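Local coordinates for protein Cyclo(L-leucyl-L-phenylalanyl) synthase (Streptomyces noursei, PDB 3OQV) that joins leucine and phenylalanine from their aminoacyl-tRNAs into the cyclodipeptide cyclo(L-Phe-L-Leu), without ATP, on the pathway to the antibacterial albonoursin, at residues 126-131 / 182-187; 32-37 / 49-54. All coordinates share one frame; numbering follows the deposited sequence. Where two conformers were deposited one is given.

Contact 1: 126-131 / 182-187; sequences PEYRAV and EAPLFA. With DTD (dithiane diol), chain B.
Behind the pocket that holds dithiane diol, which probably also takes the substrate, the helix that carries Glu182 packs on helix 126-131 through Pro184, Tyr128 and Val131. The two helical segments cross nearly at right angles, at 87°, with their axes 9.3 Å apart at closest approach. Pro184 is the common surface. Its ring meets both residues of the other helix. Tyr128 CE1 lies 3.6 Å from Pro184 CG. Leu185 CD1 sits near the plane of the tyrosine ring, at its edge, 3.9 Å from Tyr128 CE1. With CG anti to the backbone N, chi1 171°, the Tyr128 ring reaches over to the proline, which it crosses at a slant. Val131 uses one branch: CG1 is 3.6 Å from both Pro184 CA and Pro184 CB. No hydrogen bond joins the two segments. The hydroxyl of the buried Tyr128 has hydrogen-bond partners in Ala181 O, Arg132 NH1 and Gln123 NE2. The proline has no N-H to give, and the helix is kinked here. Glu182 O still accepts from Leu185 N and Phe186 N. On the far side, Glu182 OE2 comes within 3.6 Å of C4 of the bound dithiane diol. Glu182 may be critical in catalysis, as in related enzymes. Thr135, one turn beyond Val131, extends the packing on Pro184; Leu119 of helix 119-122 touches Tyr128 and Leu185, and Leu185 also rests on Val65 of strand 59-67.

Contact 2: 32-37 / 49-54; sequences ALIGIS and VMLLQW. With DTD (dithiane diol), chain B.
Strand 32-37 and helix 49-54 come nearest at Ile34 and Leu52, whose CA atoms are 8.4 Å apart, and no hydrogen bond links the two segments. Ile34 carries the contact from the strand. Both of its branches touch the helix. CG2 meets Leu51 CD2 at 3.8 Å, and the isoleucine and this leucine point at each other tip to tip. CD1 goes further and reaches both leucines. It lies 3.9 Å from Leu52 CD2, crossing that side chain at about a right angle, and 4.0 Å from Leu51 CG. Leu51 extends toward the strand because its CG is turned away from its backbone N, chi1 178°. This is the first half of a beta-alpha-beta unit in the Rossmann-like fold: strand 29-37, helix 45-58, then the parallel strand 59-67. Cutting Ile34 back to an alanine is likely to take the partner on the strand from Leu51 CD2 and Leu52 CD2 and open a gap between sheet and helix. Phe43 touches both Ile34 and Leu51, and Leu104 of helix 82-107 packs on Leu52. The other face of the strand looks into the pocket. There Gly35 CA is 3.5 Å from C4 of the dithiane diol; with no side chain, Gly35 lets the ligand lie against the strand backbone. Ser37, the inferred nucleophile, follows at the end of the segment; its OG makes a weak hydrogen bond to Asn40 N.

Contact 1 and contact 2 have centres 19 Å apart, and helices 182-187 and 49-54 pack on opposite faces of one parallel sheet. Between them, Leu185 CB of contact 1 packs on Leu33 CD2 of contact 2 at 4.1 Å. Leu33 and Ile34 are adjacent in the strand, so one strand serves both helices. Both contacts also border the dithiane diol. Glu182 comes to it from the helix, while Gly35, Ile36 and Ser37 come from the strand. Across the pocket, OG of Ser37, the probable nucleophile, is 6.3 Å from Glu182 OE2. The side chain of Leu200, essential for specificity, is about 6 Å from that of Leu185 and about 8 Å from that of Ile34.

Contact 1: 126-131 / 182-187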
loop_
_atom_site.group_PDB
_atom_site.type_symbol
_atom_site.label_atom_id
_atom_site.label_comp_id
_atom_site.label_asym_id
_atom_site.label_seq_id
_atom_site.Cartn_x
_atom_site.Cartn_y
_atom_site.Cartn_z
ATOM N N PRO A 126 -13.024 6.785 11.156
ATOM C CA PRO A 126 -13.564 5.726 12.001
ATOM C C PRO A 126 -13.483 4.351 11.342
ATOM O O PRO A 126 -13.181 3.360 12.010
ATOM C CB PRO A 126 -15.025 6.145 12.181
ATOM C CG PRO A 126 -14.973 7.629 12.145
ATOM C CD PRO A 126 -13.901 7.968 11.121
ATOM N N GLU A 127 -13.758 4.294 10.041
ATOM C CA GLU A 127 -13.704 3.039 9.306
ATOM C C GLU A 127 -12.338 2.376 9.457
ATOM O O GLU A 127 -12.244 1.189 9.775
ATOM C CB GLU A 127 -13.995 3.271 7.822
ATOM C CG GLU A 127 -15.432 3.656 7.524
ATOM C CD GLU A 127 -15.636 5.160 7.413
ATOM O OE1 GLU A 127 -14.784 5.935 7.918
ATOM O OE2 GLU A 127 -16.637 5.564 6.788
ATOM N N TYR A 128 -11.277 3.151 9.246
ATOM C CA TYR A 128 -9.924 2.620 9.357
ATOM C C TYR A 128 -9.627 2.216 10.789
ATOM O O TYR A 128 -9.043 1.164 11.036
ATOM C CB TYR A 128 -8.893 3.657 8.889
ATOM C CG TYR A 128 -7.453 3.261 9.162
ATOM C CD1 TYR A 128 -6.690 2.646 8.181
ATOM C CD2 TYR A 128 -6.872 3.465 10.419
ATOM C CE1 TYR A 128 -5.358 2.273 8.422
ATOM C CE2 TYR A 128 -5.533 3.122 10.662
ATOM C CZ TYR A 128 -4.791 2.520 9.656
ATOM O OH TYR A 128 -3.488 2.136 9.878
ATOM N N ARG A 129 -10.000 3.074 11.733
ATOM C CA ARG A 129 -9.667 2.856 13.140
ATOM C C ARG A 129 -10.266 1.536 13.629
ATOM O O ARG A 129 -9.599 0.733 14.288
ATOM C CB ARG A 129 -10.167 4.031 13.992
ATOM C CG ARG A 129 -9.519 5.367 13.619
ATOM C CD ARG A 129 -9.593 6.389 14.752
ATOM N NE ARG A 129 -10.922 6.454 15.351
ATOM C CZ ARG A 129 -11.818 7.398 15.085
ATOM N NH1 ARG A 129 -11.531 8.373 14.233
ATOM N NH2 ARG A 129 -13.001 7.369 15.677
ATOM N N ALA A 130 -11.519 1.294 13.270
ATOM C CA ALA A 130 -12.200 0.088 13.738
ATOM C C ALA A 130 -11.466 -1.169 13.254
ATOM O O ALA A 130 -11.346 -2.157 13.988
ATOM C CB ALA A 130 -13.650 0.083 13.291
ATOM N N VAL A 131 -10.992 -1.132 12.012
ATOM C CA VAL A 131 -10.284 -2.268 11.454
ATOM C C VAL A 131 -8.926 -2.410 12.120
ATOM O O VAL A 131 -8.490 -3.514 12.429
ATOM C CB VAL A 131 -10.145 -2.164 9.919
ATOM C CG1 VAL A 131 -9.275 -3.304 9.383
ATOM C CG2 VAL A 131 -11.527 -2.182 9.275
ATOM N N GLU A 182 -0.450 -0.331 7.307
ATOM C CA GLU A 182 -1.005 -0.777 6.018
ATOM C C GLU A 182 -1.998 -1.923 6.187
ATOM O O GLU A 182 -2.822 -2.185 5.304
ATOM C CB GLU A 182 0.127 -1.245 5.098
ATOM C CG GLU A 182 1.008 -0.107 4.577
ATOM C CD GLU A 182 1.944 -0.564 3.470
ATOM O OE1 GLU A 182 2.468 -1.688 3.567
ATOM O OE2 GLU A 182 2.116 0.168 2.472
ATOM N N ALA A 183 -1.895 -2.618 7.313
ATOM C CA ALA A 183 -2.561 -3.906 7.493
ATOM C C ALA A 183 -4.091 -3.857 7.386
ATOM O O ALA A 183 -4.689 -4.779 6.832
ATOM C CB ALA A 183 -2.138 -4.546 8.819
ATOM N N PRO A 184 -4.733 -2.812 7.949
ATOM C CA PRO A 184 -6.180 -2.673 7.744
ATOM C C PRO A 184 -6.575 -2.758 6.270
ATOM O O PRO A 184 -7.620 -3.336 5.935
ATOM C CB PRO A 184 -6.471 -1.276 8.303
ATOM C CG PRO A 184 -5.472 -1.159 9.455
ATOM C CD PRO A 184 -4.212 -1.810 8.903
ATOM N N LEU A 185 -5.730 -2.221 5.399
ATOM C CA LEU A 185 -6.018 -2.217 3.965
ATOM C C LEU A 185 -5.816 -3.592 3.325
ATOM O O LEU A 185 -6.622 -4.018 2.496
ATOM C CB LEU A 185 -5.184 -1.156 3.238
ATOM C CG LEU A 185 -5.709 0.280 3.402
ATOM C CD1 LEU A 185 -5.541 0.748 4.844
ATOM C CD2 LEU A 185 -4.999 1.242 2.463
ATOM N N PHE A 186 -4.790 -4.324 3.758
ATOM C CA PHE A 186 -4.575 -5.645 3.188
ATOM C C PHE A 186 -5.342 -6.790 3.859
ATOM O O PHE A 186 -5.567 -7.824 3.242
ATOM C CB PHE A 186 -3.084 -5.956 2.892
ATOM C CG PHE A 186 -2.189 -6.028 4.111
ATOM C CD1 PHE A 186 -2.192 -7.151 4.921
ATOM C CD2 PHE A 186 -1.185 -5.081 4.298
ATOM C CE1 PHE A 186 -1.314 -7.262 5.992
ATOM C CE2 PHE A 186 -0.278 -5.197 5.356
ATOM C CZ PHE A 186 -0.321 -6.304 6.178
ATOM N N ALA A 187 -5.883 -6.535 5.049
ATOM C CA ALA A 187 -6.677 -7.535 5.746
ATOM C C ALA A 187 -8.173 -7.323 5.559
ATOM O O ALA A 187 -8.950 -8.279 5.579
ATOM C CB ALA A 187 -6.315 -7.568 7.229
HETATM S S1 DTD B . -1.578 -2.171 0.818
HETATM C C1 DTD B . -0.309 -3.079 0.000
HETATM C C2 DTD B . 0.086 -2.303 -1.248
HETATM O O2 DTD B . 0.715 -3.181 -2.191
HETATM C C3 DTD B . 0.999 -1.144 -0.857
HETATM O O3 DTD B . 1.935 -0.844 -1.902
HETATM C C4 DTD B . 0.181 0.101 -0.536
HETATM S S4 DTD B . -1.042 -0.246 0.690
#

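Contact 2: 32-37 / 49-54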
loop_
_atom_site.group_PDB
_atom_site.type_symbol
_atom_site.label_atom_id
_atom_site.label_comp_id
_atom_site.label_asym_id
_atom_site.label_seq_id
_atom_site.Cartn_x
_atom_site.Cartn_y
_atom_site.Cartn_z
ATOM N N ALA A 32 -12.026 -1.571 -6.174
ATOM C CA ALA A 32 -10.596 -1.851 -6.220
ATOM C C ALA A 32 -9.826 -0.883 -5.345
ATOM O O ALA A 32 -10.183 0.299 -5.214
ATOM C CB ALA A 32 -10.072 -1.783 -7.651
ATOM N N LEU A 33 -8.753 -1.392 -4.753
ATOM C CA LEU A 33 -7.776 -0.552 -4.088
ATOM C C LEU A 33 -6.445 -0.580 -4.854
ATOM O O LEU A 33 -5.895 -1.650 -5.146
ATOM C CB LEU A 33 -7.571 -1.020 -2.644
ATOM C CG LEU A 33 -6.302 -0.478 -1.989
ATOM C CD1 LEU A 33 -6.481 0.989 -1.655
ATOM C CD2 LEU A 33 -5.950 -1.292 -0.746
ATOM N N ILE A 34 -5.946 0.605 -5.185
ATOM C CA ILE A 34 -4.594 0.767 -5.727
ATOM C C ILE A 34 -3.710 1.469 -4.709
ATOM O O ILE A 34 -3.891 2.664 -4.443
ATOM C CB ILE A 34 -4.612 1.651 -6.982
ATOM C CG1 ILE A 34 -5.445 0.987 -8.081
ATOM C CG2 ILE A 34 -3.176 1.908 -7.469
ATOM C CD1 ILE A 34 -5.844 1.932 -9.217
ATOM N N GLY A 35 -2.850 0.694 -4.048
ATOM C CA GLY A 35 -1.970 1.234 -3.034
ATOM C C GLY A 35 -0.644 1.579 -3.674
ATOM O O GLY A 35 -0.126 0.811 -4.482
ATOM N N ILE A 36 -0.159 2.788 -3.400
ATOM C CA ILE A 36 1.028 3.309 -4.052
ATOM C C ILE A 36 2.057 3.653 -2.981
ATOM O O ILE A 36 1.875 4.597 -2.228
ATOM C CB ILE A 36 0.711 4.580 -4.869
ATOM C CG1 ILE A 36 -0.316 4.245 -5.953
ATOM C CG2 ILE A 36 1.992 5.120 -5.514
ATOM C CD1 ILE A 36 -0.764 5.410 -6.794
ATOM N N SER A 37 3.106 2.846 -2.872
ATOM C CA SER A 37 4.153 3.133 -1.917
ATOM C C SER A 37 5.154 4.090 -2.539
ATOM O O SER A 37 5.307 4.134 -3.756
ATOM C CB SER A 37 4.849 1.855 -1.456
ATOM O OG SER A 37 5.953 1.550 -2.277
ATOM N N VAL A 49 -1.206 5.417 -15.208
ATOM C CA VAL A 49 -2.299 5.712 -16.124
ATOM C C VAL A 49 -2.983 4.442 -16.623
ATOM O O VAL A 49 -4.211 4.340 -16.587
ATOM C CB VAL A 49 -1.823 6.566 -17.316
ATOM C CG1 VAL A 49 -2.901 6.651 -18.380
ATOM C CG2 VAL A 49 -1.446 7.969 -16.835
ATOM N N MET A 50 -2.190 3.463 -17.054
ATOM C CA MET A 50 -2.753 2.210 -17.557
ATOM C C MET A 50 -3.546 1.480 -16.473
ATOM O O MET A 50 -4.603 0.911 -16.742
ATOM C CB MET A 50 -1.656 1.303 -18.116
ATOM C CG MET A 50 -1.205 1.667 -19.530
ATOM S SD MET A 50 -1.135 0.224 -20.617
ATOM C CE MET A 50 -0.170 -0.914 -19.608
ATOM N N LEU A 51 -3.024 1.493 -15.251
ATOM C CA LEU A 51 -3.683 0.831 -14.137
ATOM C C LEU A 51 -4.997 1.519 -13.756
ATOM O O LEU A 51 -6.013 0.857 -13.521
ATOM C CB LEU A 51 -2.744 0.749 -12.931
ATOM C CG LEU A 51 -3.333 0.117 -11.668
ATOM C CD1 LEU A 51 -3.968 -1.248 -11.968
ATOM C CD2 LEU A 51 -2.264 0.012 -10.580
ATOM N N LEU A 52 -4.968 2.846 -13.680
ATOM C CA LEU A 52 -6.178 3.628 -13.456
ATOM C C LEU A 52 -7.252 3.339 -14.503
ATOM O O LEU A 52 -8.434 3.200 -14.171
ATOM C CB LEU A 52 -5.860 5.125 -13.432
ATOM C CG LEU A 52 -5.091 5.629 -12.213
ATOM C CD1 LEU A 52 -4.730 7.109 -12.359
ATOM C CD2 LEU A 52 -5.910 5.386 -10.948
ATOM N N GLN A 53 -6.842 3.255 -15.766
ATOM C CA GLN A 53 -7.784 3.010 -16.848
ATOM C C GLN A 53 -8.354 1.603 -16.724
ATOM O O GLN A 53 -9.559 1.389 -16.844
ATOM C CB GLN A 53 -7.087 3.165 -18.201
ATOM C CG GLN A 53 -6.742 4.599 -18.561
ATOM C CD GLN A 53 -5.942 4.694 -19.846
ATOM O OE1 GLN A 53 -4.908 4.040 -20.000
ATOM N NE2 GLN A 53 -6.415 5.515 -20.779
ATOM N N TRP A 54 -7.469 0.647 -16.480
ATOM C CA TRP A 54 -7.872 -0.731 -16.277
ATOM C C TRP A 54 -8.920 -0.839 -15.176
ATOM O O TRP A 54 -9.940 -1.507 -15.348
ATOM C CB TRP A 54 -6.654 -1.580 -15.926
ATOM C CG TRP A 54 -6.971 -3.026 -15.712
ATOM C CD1 TRP A 54 -7.103 -3.990 -16.671
ATOM C CD2 TRP A 54 -7.142 -3.686 -14.453
ATOM N NE1 TRP A 54 -7.366 -5.208 -16.082
ATOM C CE2 TRP A 54 -7.411 -5.043 -14.723
ATOM C CE3 TRP A 54 -7.108 -3.256 -13.122
ATOM C CZ2 TRP A 54 -7.638 -5.975 -13.711
ATOM C CZ3 TRP A 54 -7.343 -4.180 -12.122
ATOM C CH2 TRP A 54 -7.578 -5.527 -12.420
HETATM S S1 DTD B . -1.578 -2.171 0.818
HETATM C C1 DTD B . -0.309 -3.079 0.000
HETATM C C2 DTD B . 0.086 -2.303 -1.248
HETATM O O2 DTD B . 0.715 -3.181 -2.191
HETATM C C3 DTD B . 0.999 -1.144 -0.857
HETATM O O3 DTD B . 1.935 -0.844 -1.902
HETATM C C4 DTD B . 0.181 0.101 -0.536
HETATM S S4 DTD B . -1.042 -0.246 0.690
#